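Local coordinates for NIF3-related protein (Bacillus cereus, PDB 2GX8) that is of unknown function but binds a pair of zinc ions through a motif conserved in the Nif3 family and carries an added, probably regulatory domain, at residues H32-L37 against L380-H385; E229-A234 against Y258-K263. All blocks are in the same frame, centred on the assembly; numbering follows the deposited sequence.

Contact 1: H32-L37 against L380-H385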
loop_
_atom_site.group_PDB
_atom_site.type_symbol
_atom_site.label_atom_id
_atom_site.label_comp_id
_atom_site.label_asym_id
_atom_site.label_seq_id
_atom_site.Cartn_x
_atom_site.Cartn_y
_atom_site.Cartn_z
ATOM N N HIS C 32 0.390 -39.083 6.991
ATOM C CA HIS C 32 -0.896 -38.386 7.103
ATOM C C HIS C 32 -1.656 -38.686 8.371
ATOM O O HIS C 32 -2.276 -37.796 8.953
ATOM C CB HIS C 32 -1.816 -38.705 5.937
ATOM C CG HIS C 32 -1.357 -38.163 4.626
ATOM N ND1 HIS C 32 -1.111 -36.824 4.424
ATOM C CD2 HIS C 32 -1.191 -38.766 3.425
ATOM C CE1 HIS C 32 -0.754 -36.633 3.165
ATOM N NE2 HIS C 32 -0.807 -37.793 2.535
ATOM N N GLU C 33 -1.614 -39.951 8.770
ATOM C CA GLU C 33 -2.279 -40.437 9.956
ATOM C C GLU C 33 -1.641 -39.829 11.177
ATOM O O GLU C 33 -2.337 -39.286 12.033
ATOM C CB GLU C 33 -2.159 -41.944 10.013
ATOM C CG GLU C 33 -2.777 -42.607 8.796
ATOM C CD GLU C 33 -2.789 -44.129 8.889
ATOM O OE1 GLU C 33 -2.805 -44.664 10.048
ATOM O OE2 GLU C 33 -2.800 -44.777 7.801
ATOM N N ILE C 34 -0.322 -39.924 11.260
ATOM C CA ILE C 34 0.424 -39.333 12.376
ATOM C C ILE C 34 0.121 -37.852 12.498
ATOM O O ILE C 34 -0.272 -37.372 13.550
ATOM C CB ILE C 34 1.924 -39.578 12.195
ATOM C CG1 ILE C 34 2.145 -41.096 12.217
ATOM C CG2 ILE C 34 2.740 -38.858 13.271
ATOM C CD1 ILE C 34 3.531 -41.532 11.929
ATOM N N ILE C 35 0.286 -37.141 11.394
ATOM C CA ILE C 35 0.020 -35.713 11.319
ATOM C C ILE C 35 -1.414 -35.406 11.713
ATOM O O ILE C 35 -1.664 -34.462 12.453
ATOM C CB ILE C 35 0.385 -35.183 9.908
ATOM C CG1 ILE C 35 1.902 -35.192 9.770
ATOM C CG2 ILE C 35 -0.173 -33.808 9.641
ATOM C CD1 ILE C 35 2.604 -34.540 10.932
ATOM N N SER C 36 -2.346 -36.240 11.266
ATOM C CA SER C 36 -3.749 -36.052 11.596
ATOM C C SER C 36 -3.989 -36.200 13.104
ATOM O O SER C 36 -4.878 -35.562 13.651
ATOM C CB SER C 36 -4.625 -37.020 10.813
ATOM O OG SER C 36 -5.961 -36.594 10.856
ATOM N N LEU C 37 -3.185 -37.029 13.766
ATOM C CA LEU C 37 -3.277 -37.205 15.219
ATOM C C LEU C 37 -2.553 -36.104 15.981
ATOM O O LEU C 37 -2.850 -35.862 17.151
ATOM C CB LEU C 37 -2.727 -38.563 15.656
ATOM C CG LEU C 37 -3.596 -39.792 15.352
ATOM C CD1 LEU C 37 -2.892 -41.068 15.786
ATOM C CD2 LEU C 37 -4.953 -39.684 16.052
ATOM N N LEU C 380 -0.861 -47.944 16.821
ATOM C CA LEU C 380 0.129 -47.643 15.780
ATOM C C LEU C 380 1.548 -47.985 16.158
ATOM O O LEU C 380 1.996 -47.731 17.275
ATOM C CB LEU C 380 0.051 -46.178 15.352
ATOM C CG LEU C 380 -1.235 -45.819 14.623
ATOM C CD1 LEU C 380 -1.219 -44.368 14.208
ATOM C CD2 LEU C 380 -1.407 -46.729 13.411
ATOM N N ASN C 381 2.259 -48.548 15.199
ATOM C CA ASN C 381 3.617 -48.985 15.414
ATOM C C ASN C 381 4.608 -47.886 15.014
ATOM O O ASN C 381 5.268 -47.976 13.972
ATOM C CB ASN C 381 3.853 -50.282 14.635
ATOM C CG ASN C 381 5.173 -50.942 14.971
ATOM O OD1 ASN C 381 5.997 -50.381 15.688
ATOM N ND2 ASN C 381 5.377 -52.151 14.452
ATOM N N VAL C 382 4.681 -46.847 15.851
ATOM C CA VAL C 382 5.585 -45.711 15.641
ATOM C C VAL C 382 6.285 -45.356 16.941
ATOM O O VAL C 382 5.663 -45.308 17.999
ATOM C CB VAL C 382 4.872 -44.389 15.213
ATOM C CG1 VAL C 382 5.878 -43.473 14.542
ATOM C CG2 VAL C 382 3.754 -44.619 14.257
ATOM N N HIS C 383 7.577 -45.074 16.841
ATOM C CA HIS C 383 8.380 -44.652 17.967
ATOM C C HIS C 383 8.610 -43.138 17.768
ATOM O O HIS C 383 9.122 -42.724 16.738
ATOM C CB HIS C 383 9.709 -45.411 17.936
ATOM C CG HIS C 383 10.508 -45.325 19.206
ATOM N ND1 HIS C 383 10.759 -44.134 19.862
ATOM C CD2 HIS C 383 11.179 -46.280 19.898
ATOM C CE1 HIS C 383 11.514 -44.363 20.923
ATOM N NE2 HIS C 383 11.792 -45.656 20.963
ATOM N N ILE C 384 8.217 -42.307 18.725
ATOM C CA ILE C 384 8.441 -40.860 18.598
ATOM C C ILE C 384 9.714 -40.508 19.373
ATOM O O ILE C 384 9.965 -41.078 20.439
ATOM C CB ILE C 384 7.230 -40.029 19.143
ATOM C CG1 ILE C 384 5.878 -40.589 18.656
ATOM C CG2 ILE C 384 7.387 -38.542 18.875
ATOM C CD1 ILE C 384 5.678 -40.642 17.168
ATOM N N HIS C 385 10.528 -39.589 18.853
ATOM C CA HIS C 385 11.757 -39.221 19.545
ATOM C C HIS C 385 11.835 -37.726 19.792
ATOM O O HIS C 385 11.304 -36.934 19.019
ATOM C CB HIS C 385 12.983 -39.637 18.748
ATOM C CG HIS C 385 12.964 -41.054 18.274
ATOM N ND1 HIS C 385 13.558 -42.087 18.972
ATOM C CD2 HIS C 385 12.449 -41.609 17.149
ATOM C CE1 HIS C 385 13.405 -43.214 18.301
ATOM N NE2 HIS C 385 12.728 -42.953 17.196
#
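I34 and V382 form the innermost of the apolar pairs that join helix 31-38 to a segment near the C-terminus. The two side chains reach for each other tip to tip: CD1 of I34 lies 3.9 Å from CG2 of V382 and 4.0 Å from its CG1, so a single methyl settles against both branches of the valine. With CD1 anti to CA (chi2 175°) the isoleucine is extended and carries this methyl out from the helix to the valine. Both residues are buried; V64 closes on the isoleucine, while P29 and V67 close on the valine. One helical turn onward, L37 meets L380 in the same end-on manner, CD1 to CD1 at 4.0 Å, a pair that is partly exposed; L37 also touches K378.

Such packing places the N-terminal helix against the lead-in to strand 383-386, the outermost strand within the chain of the five-stranded mixed sheet that also carries strand 88-91, next to the zinc ligands H92 and H93. Strand 383-386 runs parallel to strand 66-70, to which H383 and H385 are tied by backbone hydrogen bonds. Just before it, N381 centres an inverse gamma turn; L380 and V382, on its two flanks, both point at the helix.

The polar element is E33, whose extended chain crosses L380 at a slant and brings OE1 to 4.2 Å from its CD2, a loose van der Waals approach. The carboxylate finds its charge partner in K27, which makes a salt bridge to OE1, and the backbone of K27 is in turn hydrogen-bonded to N381.

Contact 2: E229-A234 against Y258-K263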
loop_
_atom_site.group_PDB
_atom_site.type_symbol
_atom_site.label_atom_id
_atom_site.label_comp_id
_atom_site.label_asym_id
_atom_site.label_seq_id
_atom_site.Cartn_x
_atom_site.Cartn_y
_atom_site.Cartn_z
ATOM N N GLU C 229 -31.726 -28.771 21.952
ATOM C CA GLU C 229 -30.696 -27.788 21.674
ATOM C C GLU C 229 -29.441 -28.096 22.466
ATOM O O GLU C 229 -29.504 -28.672 23.567
ATOM C CB GLU C 229 -31.177 -26.368 21.923
ATOM C CG GLU C 229 -31.477 -26.038 23.332
ATOM C CD GLU C 229 -31.814 -24.581 23.507
ATOM O OE1 GLU C 229 -32.637 -24.055 22.742
ATOM O OE2 GLU C 229 -31.262 -23.953 24.427
ATOM N N THR C 230 -28.301 -27.741 21.888
ATOM C CA THR C 230 -27.017 -27.986 22.523
ATOM C C THR C 230 -26.006 -27.023 21.913
ATOM O O THR C 230 -26.139 -26.613 20.746
ATOM C CB THR C 230 -26.564 -29.454 22.368
ATOM O OG1 THR C 230 -25.589 -29.766 23.366
ATOM C CG2 THR C 230 -26.000 -29.730 21.009
ATOM N N ILE C 231 -25.026 -26.634 22.716
ATOM C CA ILE C 231 -24.007 -25.697 22.293
ATOM C C ILE C 231 -22.772 -26.435 21.719
ATOM O O ILE C 231 -22.434 -27.541 22.141
ATOM C CB ILE C 231 -23.659 -24.722 23.488
ATOM C CG1 ILE C 231 -22.800 -23.520 23.043
ATOM C CG2 ILE C 231 -23.041 -25.479 24.672
ATOM C CD1 ILE C 231 -22.576 -22.475 24.139
ATOM N N ILE C 232 -22.135 -25.841 20.718
ATOM C CA ILE C 232 -20.919 -26.406 20.129
ATOM C C ILE C 232 -19.906 -25.352 19.726
ATOM O O ILE C 232 -20.280 -24.203 19.467
ATOM C CB ILE C 232 -21.158 -27.261 18.831
ATOM C CG1 ILE C 232 -21.781 -26.421 17.719
ATOM C CG2 ILE C 232 -21.936 -28.517 19.113
ATOM C CD1 ILE C 232 -21.741 -27.103 16.371
ATOM N N PRO C 233 -18.612 -25.732 19.728
ATOM C CA PRO C 233 -17.586 -24.880 19.149
ATOM C C PRO C 233 -17.631 -25.116 17.644
ATOM O O PRO C 233 -17.793 -26.261 17.216
ATOM C CB PRO C 233 -16.274 -25.414 19.755
ATOM C CG PRO C 233 -16.559 -26.782 20.236
ATOM C CD PRO C 233 -18.058 -26.961 20.332
ATOM N N ALA C 234 -17.505 -24.054 16.856
ATOM C CA ALA C 234 -17.541 -24.146 15.400
ATOM C C ALA C 234 -16.704 -25.288 14.774
ATOM O O ALA C 234 -17.125 -25.904 13.800
ATOM C CB ALA C 234 -17.165 -22.798 14.789
ATOM N N TYR C 258 -27.467 -21.719 15.071
ATOM C CA TYR C 258 -27.551 -20.322 15.379
ATOM C C TYR C 258 -26.181 -19.862 15.783
ATOM O O TYR C 258 -25.513 -20.550 16.552
ATOM C CB TYR C 258 -28.435 -20.110 16.615
ATOM C CG TYR C 258 -29.887 -20.405 16.452
ATOM C CD1 TYR C 258 -30.357 -21.695 16.499
ATOM C CD2 TYR C 258 -30.802 -19.380 16.320
ATOM C CE1 TYR C 258 -31.708 -21.964 16.358
ATOM C CE2 TYR C 258 -32.123 -19.629 16.188
ATOM C CZ TYR C 258 -32.575 -20.925 16.205
ATOM O OH TYR C 258 -33.894 -21.171 16.075
ATOM N N PRO C 259 -25.743 -18.694 15.298
ATOM C CA PRO C 259 -24.472 -18.194 15.804
ATOM C C PRO C 259 -24.762 -17.533 17.148
ATOM O O PRO C 259 -25.851 -17.010 17.349
ATOM C CB PRO C 259 -24.056 -17.167 14.759
ATOM C CG PRO C 259 -25.328 -16.733 14.106
ATOM C CD PRO C 259 -26.333 -17.815 14.278
ATOM N N LEU C 260 -23.842 -17.611 18.090
ATOM C CA LEU C 260 -24.092 -17.036 19.408
ATOM C C LEU C 260 -23.009 -16.019 19.681
ATOM O O LEU C 260 -22.006 -15.998 18.971
ATOM C CB LEU C 260 -24.021 -18.125 20.487
ATOM C CG LEU C 260 -24.936 -19.347 20.482
ATOM C CD1 LEU C 260 -24.442 -20.332 21.487
ATOM C CD2 LEU C 260 -26.365 -18.990 20.761
ATOM N N ASP C 261 -23.209 -15.178 20.692
ATOM C CA ASP C 261 -22.182 -14.227 21.103
ATOM C C ASP C 261 -21.211 -14.853 22.106
ATOM O O ASP C 261 -20.118 -14.315 22.368
ATOM C CB ASP C 261 -22.810 -12.976 21.703
ATOM C CG ASP C 261 -23.220 -11.986 20.657
ATOM O OD1 ASP C 261 -22.881 -12.191 19.474
ATOM O OD2 ASP C 261 -23.852 -10.982 21.026
ATOM N N ASN C 262 -21.629 -15.973 22.682
ATOM C CA ASN C 262 -20.817 -16.714 23.628
ATOM C C ASN C 262 -19.537 -17.135 22.934
ATOM O O ASN C 262 -19.572 -17.575 21.772
ATOM C CB ASN C 262 -21.574 -17.973 24.067
ATOM C CG ASN C 262 -22.901 -17.661 24.708
ATOM O OD1 ASN C 262 -23.897 -18.278 24.389
ATOM N ND2 ASN C 262 -22.918 -16.685 25.623
ATOM N N LYS C 263 -18.406 -16.992 23.623
ATOM C CA LYS C 263 -17.119 -17.452 23.054
ATOM C C LYS C 263 -16.628 -18.695 23.792
ATOM O O LYS C 263 -17.044 -18.950 24.930
ATOM C CB LYS C 263 -16.047 -16.350 23.049
ATOM C CG LYS C 263 -16.320 -15.194 22.078
ATOM C CD LYS C 263 -16.430 -15.686 20.637
ATOM C CE LYS C 263 -17.178 -14.665 19.774
ATOM N NZ LYS C 263 -17.594 -15.253 18.471
#
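I231 lies askew across L260, and the two aliphatic chains carry most of a small contact, 81 Å² with both sides summed. A single leucine methyl, CD1 of L260, rests against the outer part of the isoleucine and is 3.9 Å from both CG1 and CD1 of I231. The touch is therefore along a C-C bond of the isoleucine, and comes from one leucine branch. CB of I231 does not itself aim at L260: CG1 stands opposite the backbone N (chi1 -168°) and CD1 prolongs it, which carries the end of the chain over to the leucine. L260, by contrast, points across from its root.

N262 approaches the same isoleucine methyl, its OD1 4.4 Å from CD1 of I231, a marginal contact for an oxygen already engaged by the backbone N of V257 in the second subunit. Between L260 and N262 the chain turns a corner at D261, yet both set out toward strand 221-233; D261 forms a salt bridge with K162 of that second subunit, whose Y258 packs on L260.

The backbones stay well apart, CA of I231 lying 9.1 Å from CA of L260. These strands belong to the β-rich part inserted between the zinc-binding segments, probably the regulatory domain. Strands 221-233, 255-260 and 262-268 each pair antiparallel with the long strand 150-168, and helix 237-247, between the first two in sequence, packs on I232.

Neither contact is wholly core or wholly surface: contact 1 grades from a buried pair to a partly exposed one, while contact 2 sets the buried L260 against the partly exposed I231. Each relies on methyl groups without a hydrogen bond between its segments. They share no element. Contact 1 brings together regions 343 residues apart, a helix and the approach to an outer strand, and no other subunit reaches it. Contact 2, nested within that loop and about 32 Å away between centres, joins strands only 24 residues apart in a different sheet. Its place at a subunit interface changes the chemistry: polar groups beside it are engaged by a second subunit, with a third adding only packing, whereas the charge at contact 1 is met within its own chain.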